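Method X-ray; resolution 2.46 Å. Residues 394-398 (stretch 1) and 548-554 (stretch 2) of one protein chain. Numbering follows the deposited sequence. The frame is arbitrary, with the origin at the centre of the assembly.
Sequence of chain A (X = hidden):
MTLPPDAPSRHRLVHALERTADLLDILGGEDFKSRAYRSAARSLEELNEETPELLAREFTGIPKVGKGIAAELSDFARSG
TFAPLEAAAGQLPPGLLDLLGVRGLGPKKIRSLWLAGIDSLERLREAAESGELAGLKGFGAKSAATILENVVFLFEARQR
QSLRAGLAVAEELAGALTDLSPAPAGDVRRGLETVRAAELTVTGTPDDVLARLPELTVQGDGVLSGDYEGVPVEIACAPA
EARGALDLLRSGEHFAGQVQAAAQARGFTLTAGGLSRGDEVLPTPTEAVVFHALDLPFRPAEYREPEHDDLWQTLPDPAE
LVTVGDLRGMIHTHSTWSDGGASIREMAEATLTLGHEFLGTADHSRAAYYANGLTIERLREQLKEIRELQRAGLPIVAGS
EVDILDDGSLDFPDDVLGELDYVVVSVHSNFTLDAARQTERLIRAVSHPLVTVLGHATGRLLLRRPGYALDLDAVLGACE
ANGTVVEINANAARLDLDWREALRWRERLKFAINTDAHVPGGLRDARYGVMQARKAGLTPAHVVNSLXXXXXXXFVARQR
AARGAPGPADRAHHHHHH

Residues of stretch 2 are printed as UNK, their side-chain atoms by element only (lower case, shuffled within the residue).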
# COMPACT_ATOMS: atom_id res chain seq x y z
N LEU A 394 -11.19 25.05 4.14
CA LEU A 394 -10.60 23.77 3.77
C LEU A 394 -11.66 22.68 3.55
O LEU A 394 -12.52 22.47 4.41
CB LEU A 394 -9.59 23.31 4.81
CG LEU A 394 -8.24 24.03 4.79
CD1 LEU A 394 -7.28 23.35 5.74
CD2 LEU A 394 -7.67 24.06 3.39
N PRO A 395 -11.59 21.99 2.40
CA PRO A 395 -12.58 20.97 2.03
C PRO A 395 -12.31 19.65 2.74
O PRO A 395 -11.50 18.86 2.26
CB PRO A 395 -12.37 20.80 0.52
CG PRO A 395 -11.31 21.83 0.12
CD PRO A 395 -10.56 22.15 1.37
N ILE A 396 -13.00 19.41 3.86
CA ILE A 396 -12.77 18.22 4.66
C ILE A 396 -14.07 17.49 5.00
O ILE A 396 -15.11 18.11 5.21
CB ILE A 396 -12.03 18.55 5.99
CG1 ILE A 396 -10.77 19.37 5.72
CG2 ILE A 396 -11.67 17.27 6.74
CD1 ILE A 396 -10.01 19.74 6.97
N VAL A 397 -13.99 16.17 5.06
CA VAL A 397 -15.08 15.32 5.50
C VAL A 397 -14.58 14.50 6.69
O VAL A 397 -13.55 13.84 6.61
CB VAL A 397 -15.56 14.40 4.35
CG1 VAL A 397 -16.35 13.23 4.89
CG2 VAL A 397 -16.38 15.18 3.34
N ALA A 398 -15.29 14.56 7.81
CA ALA A 398 -14.81 13.93 9.04
C ALA A 398 -15.19 12.46 9.11
O ALA A 398 -16.36 12.09 8.99
CB ALA A 398 -15.33 14.67 10.26
N UNK A 548 -17.66 14.43 -6.13
CA UNK A 548 -17.26 15.65 -5.46
C UNK A 548 -17.71 15.60 -4.01
O UNK A 548 -18.43 14.69 -3.61
N UNK A 549 -17.29 16.58 -3.21
CA UNK A 549 -17.55 16.56 -1.78
C UNK A 549 -19.04 16.45 -1.47
O UNK A 549 -19.46 15.53 -0.76
c UNK A 549 -16.96 17.79 -1.10
c UNK A 549 -16.67 19.10 1.04
n UNK A 549 -16.72 19.02 2.50
c UNK A 549 -17.83 19.13 3.22
n UNK A 549 -19.00 19.34 2.62
c UNK A 549 -17.13 17.79 0.41
n UNK A 549 -17.78 19.03 4.54
N UNK A 550 -19.84 17.37 -1.99
CA UNK A 550 -21.27 17.37 -1.73
C UNK A 550 -21.96 16.12 -2.28
O UNK A 550 -22.89 15.59 -1.66
c UNK A 550 -21.92 18.63 -2.30
N UNK A 551 -21.51 15.65 -3.44
CA UNK A 551 -22.02 14.41 -4.02
C UNK A 551 -21.71 13.23 -3.11
O UNK A 551 -22.48 12.28 -3.02
o UNK A 551 -21.08 15.88 -8.65
o UNK A 551 -20.09 14.12 -7.78
c UNK A 551 -21.41 14.16 -5.40
c UNK A 551 -21.78 15.18 -6.47
c UNK A 551 -20.92 15.05 -7.72
N UNK A 552 -20.57 13.30 -2.43
CA UNK A 552 -20.15 12.23 -1.53
C UNK A 552 -21.01 12.20 -0.29
O UNK A 552 -21.42 11.13 0.16
c UNK A 552 -17.92 11.73 1.16
c UNK A 552 -18.19 11.37 -0.15
c UNK A 552 -17.56 9.11 0.38
c UNK A 552 -17.48 10.79 2.07
c UNK A 552 -18.00 10.05 -0.53
c UNK A 552 -18.67 12.40 -1.15
c UNK A 552 -17.30 9.49 1.68
N UNK A 553 -21.29 13.37 0.27
CA UNK A 553 -22.03 13.45 1.52
C UNK A 553 -23.46 12.92 1.41
O UNK A 553 -24.01 12.40 2.38
c UNK A 553 -22.02 14.88 2.06
c UNK A 553 -20.71 15.29 2.74
c UNK A 553 -20.34 14.30 3.83
c UNK A 553 -20.82 16.69 3.32
N UNK A 554 -24.06 13.04 0.23
CA UNK A 554 -25.41 12.50 0.07
C UNK A 554 -25.43 11.09 -0.53
O UNK A 554 -26.46 10.43 -0.53
c UNK A 554 -26.13 13.41 -2.19
o UNK A 554 -25.11 13.97 -2.66
o UNK A 554 -26.99 12.83 -2.88
c UNK A 554 -26.33 13.47 -0.69

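Position 548 has backbone atoms and nothing else, and it touches nothing on stretch 1. With no side-chain atom at all, it is glycine, G548. It sits at the N-cap position, right before the helix.

Position 549 carries a long chain, forked only at its end: three carbons, a nitrogen, then a carbon bearing two more nitrogens. That pattern is a guanidinium group. Its CA-to-CB bond points toward stretch 1, and two of its nitrogens lie near the backbone oxygen of I396. The residue is arginine, R549. Chi1, chi2 and chi3 are all t, so the chain is extended and carries the guanidinium out to the strand. NH2 of R549 donates a hydrogen bond to O of I396 at 2.9 Å, and NE of R549 donates a second to the same O of I396 at 3.3 Å.

Position 550 has a single side-chain carbon. Its CA-to-CB bond points away from stretch 1, and it makes no contact there. It is alanine, A550.

Position 551 has three carbons in a row, the third carrying two oxygens. It does not reach stretch 1. This fits glutamate, E551. It turns back to the start of the helix, where N of G548 donates a hydrogen bond to OE1 of E551 at 3.0 Å.

Position 552 has one carbon followed by a ring of six carbons, with no oxygen on the ring. The CA-to-CB bond points toward stretch 1, and the ring edge comes near CG1 of V397. It is phenylalanine, F552. CE2 of F552 is 3.9 Å from CG1 of V397.

Position 553 has four carbons, forked at the second. Its CA-to-CB bond points sideways, but the end of the side chain comes nearer and approaches CG2 of V397. The fork lies one carbon beyond CB, so this is leucine, L553. CD2 of L553 is 4.1 Å from CG2 of V397.

Position 554 has two carbons, the second carrying two oxygens. It is exposed and does not reach stretch 1. It is aspartate, D554.

The contact has a polar part and an apolar part. The CA-to-CB bond of I396 points away from stretch 2, yet its carbonyl oxygen accepts both bonds from R549 near the guanidinium plane. The CA-to-CB bond of V397 points toward stretch 2, and V397 meets three residues. Its CG2 lies over one face of the R549 guanidinium, 3.9 Å from NE of R549, and its methyls also pack against F552 and L553. Positions 552 and 553 are adjacent and lie about one turn after 549, so all three can face V397.

Stretch 2, residues 548-554: GRAEFLD
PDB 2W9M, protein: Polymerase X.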